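Local coordinates for elongation factor 1-beta (Pyrococcus horikoshii, PDB 2YY3), which probably promotes the exchange of GDP for GTP on EF-1-alpha, regenerating the form that carries aminoacyl-tRNA in the ternary complex, at residues F4-V9 against E86-I91; T15-N20 against F48-L53; V31-Y36 against A71-E76. All coordinates share one frame; numbering follows the deposited sequence.

Contact 1 (F4-V9 against E86-I91)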
# COMPACT_ATOMS: atom_id res chain seq x y z
N PHE A 4 15.69 7.11 3.67
CA PHE A 4 14.95 6.01 3.06
C PHE A 4 15.60 5.93 1.68
O PHE A 4 15.80 6.96 1.04
CB PHE A 4 13.47 6.36 2.88
CG PHE A 4 12.62 6.13 4.11
CD1 PHE A 4 12.41 4.85 4.60
CD2 PHE A 4 12.03 7.21 4.77
CE1 PHE A 4 11.62 4.64 5.72
CE2 PHE A 4 11.25 7.01 5.89
CZ PHE A 4 11.04 5.73 6.37
N ASN A 5 15.95 4.73 1.21
CA ASN A 5 16.57 4.64 -0.09
C ASN A 5 15.79 3.77 -1.06
O ASN A 5 16.27 3.41 -2.14
CB ASN A 5 18.02 4.16 0.02
CG ASN A 5 18.16 2.89 0.84
OD1 ASN A 5 17.38 1.95 0.71
ND2 ASN A 5 19.18 2.86 1.68
N LEU A 6 14.56 3.45 -0.68
CA LEU A 6 13.72 2.61 -1.52
C LEU A 6 12.28 3.04 -1.39
O LEU A 6 11.88 3.60 -0.36
CB LEU A 6 13.82 1.15 -1.05
CG LEU A 6 14.53 0.07 -1.88
CD1 LEU A 6 15.86 0.58 -2.38
CD2 LEU A 6 14.70 -1.17 -1.01
N VAL A 7 11.51 2.78 -2.44
CA VAL A 7 10.08 3.06 -2.44
C VAL A 7 9.43 1.86 -3.12
O VAL A 7 9.87 1.42 -4.17
CB VAL A 7 9.69 4.33 -3.26
CG1 VAL A 7 10.06 4.17 -4.73
CG2 VAL A 7 8.17 4.56 -3.16
N GLY A 8 8.39 1.32 -2.50
CA GLY A 8 7.68 0.20 -3.10
C GLY A 8 6.24 0.62 -3.27
O GLY A 8 5.60 1.08 -2.31
N VAL A 9 5.70 0.51 -4.48
CA VAL A 9 4.32 0.92 -4.67
C VAL A 9 3.40 -0.29 -4.67
O VAL A 9 3.52 -1.19 -5.50
CB VAL A 9 4.17 1.82 -5.97
CG1 VAL A 9 5.43 1.77 -6.80
CG2 VAL A 9 2.95 1.43 -6.78
N GLU A 86 3.72 -3.66 -7.02
CA GLU A 86 3.93 -3.46 -8.45
C GLU A 86 5.41 -3.29 -8.82
O GLU A 86 5.90 -3.94 -9.73
CB GLU A 86 3.13 -2.25 -8.94
CG GLU A 86 1.63 -2.33 -8.72
CD GLU A 86 0.99 -3.55 -9.37
OE1 GLU A 86 1.36 -4.68 -9.00
OE2 GLU A 86 0.12 -3.37 -10.26
N THR A 87 6.11 -2.38 -8.15
CA THR A 87 7.53 -2.16 -8.40
C THR A 87 8.20 -1.58 -7.18
O THR A 87 7.54 -1.09 -6.26
CB THR A 87 7.83 -1.16 -9.57
OG1 THR A 87 7.31 0.13 -9.25
CG2 THR A 87 7.19 -1.65 -10.85
N VAL A 88 9.53 -1.66 -7.19
CA VAL A 88 10.35 -1.14 -6.12
C VAL A 88 11.43 -0.30 -6.77
O VAL A 88 11.96 -0.68 -7.81
CB VAL A 88 11.04 -2.27 -5.34
CG1 VAL A 88 11.97 -1.67 -4.27
CG2 VAL A 88 10.00 -3.17 -4.74
N SER A 89 11.75 0.84 -6.18
CA SER A 89 12.76 1.67 -6.77
C SER A 89 13.65 2.35 -5.77
O SER A 89 13.25 2.59 -4.63
CB SER A 89 12.12 2.73 -7.66
OG SER A 89 13.08 3.71 -8.02
N ARG A 90 14.86 2.66 -6.20
CA ARG A 90 15.80 3.36 -5.34
C ARG A 90 15.38 4.83 -5.32
O ARG A 90 14.76 5.32 -6.27
CB ARG A 90 17.23 3.21 -5.88
CG ARG A 90 17.75 1.79 -5.78
CD ARG A 90 19.24 1.68 -6.05
NE ARG A 90 19.67 0.29 -6.14
CZ ARG A 90 19.66 -0.57 -5.12
NH1 ARG A 90 19.25 -0.19 -3.91
NH2 ARG A 90 20.06 -1.83 -5.31
N ILE A 91 15.69 5.51 -4.23
CA ILE A 91 15.36 6.92 -4.11
C ILE A 91 16.43 7.64 -3.32
O ILE A 91 16.54 8.88 -3.50
CB ILE A 91 13.98 7.14 -3.44
CG1 ILE A 91 13.92 6.41 -2.09
CG2 ILE A 91 12.87 6.68 -4.39
CD1 ILE A 91 12.67 6.69 -1.32
OXT ILE A 91 17.15 6.98 -2.54
O HOH W 1 18.87 2.03 -2.61
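The Arg90 guanidinium meets Leu6 obliquely, CD1 lying 3.8 Å from NH1, while a water sits in plane at its edge and accepts a bond from the same NH1. That water donates to Asn5 O at 3.0 Å, so it bridges the arginine to the opposite backbone; NH1 also has a long, weak ion pair with Asp61. The setting is antiparallel pairing of strand 6-14 with the outermost strand 80-90, in a four-stranded sheet of ferredoxin-like topology. Val7 and Ser89 form a hydrogen-bonded pair, with Val7 N to Ser89 O and Ser89 N to Val7 O both 2.8 Å; Leu6 with Arg90 and Gly8 with Val88 are non-hydrogen-bonded pairs. Asn5 and Leu6 together face Gly59 in a classic beta bulge on the far side of the strand, where Asn5 OD1 accepts a bond from Asp61 N.

Leu6 runs beside Arg90, pointing the same way, and its CG packs 3.9 Å from Val88 CG1. An alanine in place of Leu6 is likely to leave Val88 CG1 and the Arg90 guanidinium without their apolar neighbour, the latter held mainly by its polar partners. On the other face, Val7 CG1 lies 3.8 Å from Ile91 CG2, the two side chains crossing at about a right angle. Ile91 CG1 stands between its backbone N and carbonyl carbon (chi1 54°), and Ile91 CD1 extends beyond it, reaching 3.3 Å from Leu6 O. At this C-terminal end the ladder closes irregularly: Ile91 N reaches Asn5 O at 3.0 Å from above the carbonyl plane, 71° out of it.

Contact 2 (T15-N20 against F48-L53)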
# COMPACT_ATOMS: atom_id res chain seq x y z
N THR A 15 -12.68 -5.20 -2.39
CA THR A 15 -13.54 -6.35 -2.70
C THR A 15 -14.66 -6.04 -3.68
O THR A 15 -14.99 -6.86 -4.52
CB THR A 15 -14.14 -6.93 -1.42
OG1 THR A 15 -14.59 -5.87 -0.58
CG2 THR A 15 -13.10 -7.76 -0.69
N ASP A 16 -15.24 -4.85 -3.58
CA ASP A 16 -16.31 -4.47 -4.50
C ASP A 16 -16.50 -2.95 -4.57
O ASP A 16 -16.04 -2.20 -3.70
CB ASP A 16 -17.62 -5.14 -4.08
CG ASP A 16 -18.12 -4.63 -2.75
OD1 ASP A 16 -18.58 -3.47 -2.70
OD2 ASP A 16 -18.06 -5.39 -1.76
N PRO A 17 -17.20 -2.47 -5.61
CA PRO A 17 -17.51 -1.07 -5.90
C PRO A 17 -18.08 -0.26 -4.74
O PRO A 17 -17.84 0.94 -4.61
CB PRO A 17 -18.51 -1.17 -7.05
CG PRO A 17 -18.09 -2.43 -7.76
CD PRO A 17 -17.80 -3.36 -6.62
N ASP A 18 -18.85 -0.94 -3.89
CA ASP A 18 -19.52 -0.30 -2.77
C ASP A 18 -18.65 0.05 -1.57
O ASP A 18 -19.11 0.73 -0.65
CB ASP A 18 -20.68 -1.19 -2.32
CG ASP A 18 -21.52 -1.69 -3.49
OD1 ASP A 18 -22.50 -2.44 -3.26
OD2 ASP A 18 -21.21 -1.33 -4.65
N VAL A 19 -17.40 -0.40 -1.58
CA VAL A 19 -16.48 -0.15 -0.48
C VAL A 19 -16.18 1.32 -0.20
O VAL A 19 -15.88 2.08 -1.12
CB VAL A 19 -15.13 -0.88 -0.72
CG1 VAL A 19 -14.17 -0.59 0.41
CG2 VAL A 19 -15.37 -2.39 -0.86
N ASN A 20 -16.27 1.73 1.06
CA ASN A 20 -15.99 3.12 1.44
C ASN A 20 -14.48 3.31 1.31
O ASN A 20 -13.72 2.70 2.06
CB ASN A 20 -16.41 3.38 2.88
CG ASN A 20 -16.17 4.83 3.30
OD1 ASN A 20 -15.08 5.38 3.09
ND2 ASN A 20 -17.17 5.44 3.91
N PHE A 48 -15.49 -0.26 -14.22
CA PHE A 48 -16.54 -1.06 -13.62
C PHE A 48 -17.15 -0.61 -12.30
O PHE A 48 -18.07 -1.25 -11.80
CB PHE A 48 -16.03 -2.49 -13.55
CG PHE A 48 -15.44 -2.95 -14.84
CD1 PHE A 48 -14.07 -2.81 -15.08
CD2 PHE A 48 -16.25 -3.44 -15.86
CE1 PHE A 48 -13.52 -3.15 -16.32
CE2 PHE A 48 -15.72 -3.79 -17.10
CZ PHE A 48 -14.35 -3.64 -17.33
N GLY A 49 -16.65 0.49 -11.74
CA GLY A 49 -17.20 0.97 -10.48
C GLY A 49 -16.22 0.88 -9.34
O GLY A 49 -16.43 1.50 -8.29
N LEU A 50 -15.15 0.11 -9.51
CA LEU A 50 -14.16 -0.01 -8.46
C LEU A 50 -13.07 1.05 -8.58
O LEU A 50 -12.93 1.72 -9.61
CB LEU A 50 -13.49 -1.39 -8.48
CG LEU A 50 -14.43 -2.60 -8.39
CD1 LEU A 50 -14.65 -3.20 -9.78
CD2 LEU A 50 -13.82 -3.64 -7.44
N VAL A 51 -12.31 1.21 -7.52
CA VAL A 51 -11.20 2.14 -7.53
C VAL A 51 -10.04 1.55 -6.75
O VAL A 51 -10.12 1.31 -5.54
CB VAL A 51 -11.61 3.55 -7.00
CG1 VAL A 51 -12.75 3.45 -6.04
CG2 VAL A 51 -10.42 4.24 -6.38
N ALA A 52 -8.96 1.28 -7.48
CA ALA A 52 -7.74 0.72 -6.94
C ALA A 52 -7.03 1.80 -6.14
O ALA A 52 -7.18 2.99 -6.43
CB ALA A 52 -6.85 0.25 -8.06
N LEU A 53 -6.28 1.39 -5.14
CA LEU A 53 -5.54 2.33 -4.31
C LEU A 53 -4.06 2.01 -4.45
O LEU A 53 -3.67 0.84 -4.43
CB LEU A 53 -5.97 2.21 -2.84
CG LEU A 53 -7.44 2.57 -2.56
CD1 LEU A 53 -7.77 2.33 -1.11
CD2 LEU A 53 -7.70 4.03 -2.93
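This is a small apolar surface contact in which the ring of Pro17 rests against Leu50, without any hydrogen bond between the two segments. It joins two loops at one end of the four-stranded antiparallel sheet: 15-20 links strand 6-14 to helix 21-31, and residues 48-50 lead into strand 51-59 from the connection after strand 37-45. A type I beta turn from Asp16 to Val19 presents the proline. Val19 N bonds to Asp16 O at 3.1 Å, and Asp16 OD1 also receives Asp18 N in a weak, bent bond, so Asp16 contributes to the turn through its backbone and, weakly, its side chain. Asn20, just beyond, is the N-cap of helix 21-31, its OD1 taking Glu23 N.

Pro17 and Leu50 cross obliquely, with CG of the proline 3.7 Å from CG of the leucine and CD of Pro17 only slightly farther from it. Leu50 CG lies beside its own backbone N (chi1 -56°), and a chi2 of 101° sends the methyls to different neighbours: CD1 stays near Pro17 CG, whereas CD2 reaches back to Asp16 CA at 3.9 Å. Leu50 also touches Met13 of strand 6-14. Gly49, at a positive phi of 114°, turns the chain beside the proline; here Pro17 CB lies 3.6 Å from Gly49 O.

Contact 3 (V31-Y36 against A71-E76)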
# COMPACT_ATOMS: atom_id res chain seq x y z
N VAL A 31 -1.97 0.34 9.23
CA VAL A 31 -1.52 -1.04 9.22
C VAL A 31 -0.07 -1.02 8.73
O VAL A 31 0.63 -2.01 8.81
CB VAL A 31 -2.42 -1.89 8.29
CG1 VAL A 31 -1.65 -3.05 7.70
CG2 VAL A 31 -3.62 -2.40 9.09
N ILE A 32 0.37 0.13 8.23
CA ILE A 32 1.75 0.26 7.75
C ILE A 32 2.69 0.22 8.95
O ILE A 32 2.65 1.10 9.81
CB ILE A 32 1.98 1.60 6.99
CG1 ILE A 32 1.19 1.61 5.68
CG2 ILE A 32 3.48 1.77 6.70
CD1 ILE A 32 1.42 2.84 4.86
N PRO A 33 3.54 -0.82 9.01
CA PRO A 33 4.50 -0.99 10.10
C PRO A 33 5.32 0.25 10.41
O PRO A 33 5.61 1.07 9.54
CB PRO A 33 5.34 -2.17 9.63
CG PRO A 33 4.33 -3.00 8.92
CD PRO A 33 3.62 -1.96 8.09
N GLU A 34 5.68 0.34 11.68
CA GLU A 34 6.45 1.42 12.27
C GLU A 34 7.66 1.96 11.52
O GLU A 34 7.85 3.17 11.41
CB GLU A 34 6.87 0.97 13.68
CG GLU A 34 5.73 0.38 14.57
CD GLU A 34 5.47 -1.14 14.38
OE1 GLU A 34 4.90 -1.57 13.36
OE2 GLU A 34 5.84 -1.92 15.29
N LYS A 35 8.51 1.07 11.03
CA LYS A 35 9.72 1.48 10.34
C LYS A 35 9.56 1.93 8.90
O LYS A 35 10.50 2.45 8.29
CB LYS A 35 10.77 0.37 10.41
CG LYS A 35 10.26 -0.98 9.96
CD LYS A 35 11.32 -2.04 10.23
CE LYS A 35 10.75 -3.44 10.14
NZ LYS A 35 11.80 -4.46 10.40
N TYR A 36 8.37 1.73 8.33
CA TYR A 36 8.14 2.17 6.97
C TYR A 36 7.60 3.59 6.99
O TYR A 36 7.18 4.10 8.03
CB TYR A 36 7.15 1.25 6.27
CG TYR A 36 7.63 -0.17 6.16
CD1 TYR A 36 8.47 -0.57 5.12
CD2 TYR A 36 7.21 -1.13 7.08
CE1 TYR A 36 8.89 -1.89 5.01
CE2 TYR A 36 7.62 -2.44 6.98
CZ TYR A 36 8.45 -2.82 5.95
OH TYR A 36 8.80 -4.14 5.85
N ALA A 71 2.32 -5.52 2.09
CA ALA A 71 1.23 -5.85 1.19
C ALA A 71 0.34 -6.88 1.89
O ALA A 71 -0.89 -6.80 1.83
CB ALA A 71 1.76 -6.40 -0.13
N GLU A 72 0.97 -7.84 2.56
CA GLU A 72 0.25 -8.90 3.29
C GLU A 72 -0.54 -8.31 4.45
O GLU A 72 -1.68 -8.69 4.68
CB GLU A 72 1.22 -9.96 3.82
CG GLU A 72 1.80 -10.87 2.74
CD GLU A 72 2.85 -11.81 3.29
OE1 GLU A 72 2.52 -12.60 4.21
OE2 GLU A 72 4.00 -11.77 2.80
N LYS A 73 0.07 -7.40 5.19
CA LYS A 73 -0.64 -6.78 6.29
C LYS A 73 -1.85 -6.03 5.71
O LYS A 73 -2.91 -5.98 6.33
CB LYS A 73 0.28 -5.83 7.06
CG LYS A 73 1.39 -6.56 7.80
CD LYS A 73 1.96 -5.77 8.97
CE LYS A 73 2.91 -6.63 9.81
NZ LYS A 73 3.53 -5.89 10.96
N PHE A 74 -1.69 -5.48 4.51
CA PHE A 74 -2.77 -4.78 3.82
C PHE A 74 -3.91 -5.75 3.51
O PHE A 74 -5.07 -5.39 3.64
CB PHE A 74 -2.28 -4.17 2.49
CG PHE A 74 -1.60 -2.84 2.63
CD1 PHE A 74 -1.28 -2.31 3.88
CD2 PHE A 74 -1.25 -2.11 1.50
CE1 PHE A 74 -0.63 -1.09 4.00
CE2 PHE A 74 -0.60 -0.89 1.62
CZ PHE A 74 -0.29 -0.38 2.86
N GLU A 75 -3.56 -6.96 3.11
CA GLU A 75 -4.56 -7.96 2.77
C GLU A 75 -5.38 -8.48 3.95
O GLU A 75 -6.37 -9.17 3.77
CB GLU A 75 -3.92 -9.14 2.04
CG GLU A 75 -3.30 -8.79 0.70
CD GLU A 75 -3.13 -9.99 -0.22
OE1 GLU A 75 -2.66 -11.06 0.25
OE2 GLU A 75 -3.46 -9.87 -1.42
N GLU A 76 -4.95 -8.16 5.17
CA GLU A 76 -5.68 -8.60 6.34
C GLU A 76 -6.82 -7.62 6.61
O GLU A 76 -7.80 -7.96 7.27
CB GLU A 76 -4.77 -8.66 7.57
CG GLU A 76 -3.60 -9.62 7.45
CD GLU A 76 -2.67 -9.54 8.65
OE1 GLU A 76 -2.23 -8.41 8.99
OE2 GLU A 76 -2.37 -10.60 9.26
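Val31 CG1 stands roughly opposite its backbone N (chi1 151°), which directs it at Lys73, 3.4 Å from Lys73 CB. Phe74 CG lies beside its own N (chi1 -83°), and a ring turn near zero (chi2 8°) presents the edge to the other segment. Val31 CG1 is near the ring plane, 3.9 Å from Phe74 CD1; Ile32 CG1 is also at the edge, 3.7 Å from Phe74 CE1. One methyl of Val31 therefore fills the angle between the root of Lys73 and the phenylalanine rim, with Ile32 continuing the apolar line past CZ.

The contact packs the segment that follows helix 21-31, with its turn, against helix 67-76, in the helical layer of an alpha/beta sandwich. Phe74 is buried between this layer and the sheet: it touches Ile10 and Val12 of strand 6-14 and Ala83 of strand 80-90, and meets Phe55 edge-to-face. Pro33 begins a type I turn closed by Tyr36 N to Pro33 O at 3.1 Å, and the Tyr36 hydroxyl is bound by Ser66 N and Glu69 OE1.

Lys73, extended beyond CG, runs slantwise past the Pro33 ring; Pro33 CG lies 3.6 Å from both Lys73 CD and Lys73 NZ. No hydrogen bond or salt bridge spans the segments. Their cohesion is thus mainly that of hydrocarbon surfaces, the lysine contributing its methylenes while its ammonium ends near the proline; Glu34 OE1, 5.1 Å from Lys73 NZ, is too far for an ion pair but may add a modest electrostatic attraction.

Overall arrangement
From the N terminus the chain enters strand 6-14 and then the loop 15-20, which contact 2 joins to the loop leading into strand 51-59, closing a loop around helix 21-31 and strand 37-45. Segment 31-36, inside that loop, packs on helix 67-76, beyond it, so contacts 2 and 3 cross along the chain. Contact 1 encloses both, bringing the last strand beside the first. Contacts 1 and 2 lie on opposite sides of the chain's centre, about 26 Å apart between contact centres, yet reach neighbouring strands of one sheet; contact 3 links the helical elements. Contacts 1 and 3 touch where Phe4 CE1 packs 3.6 Å from Lys35 O.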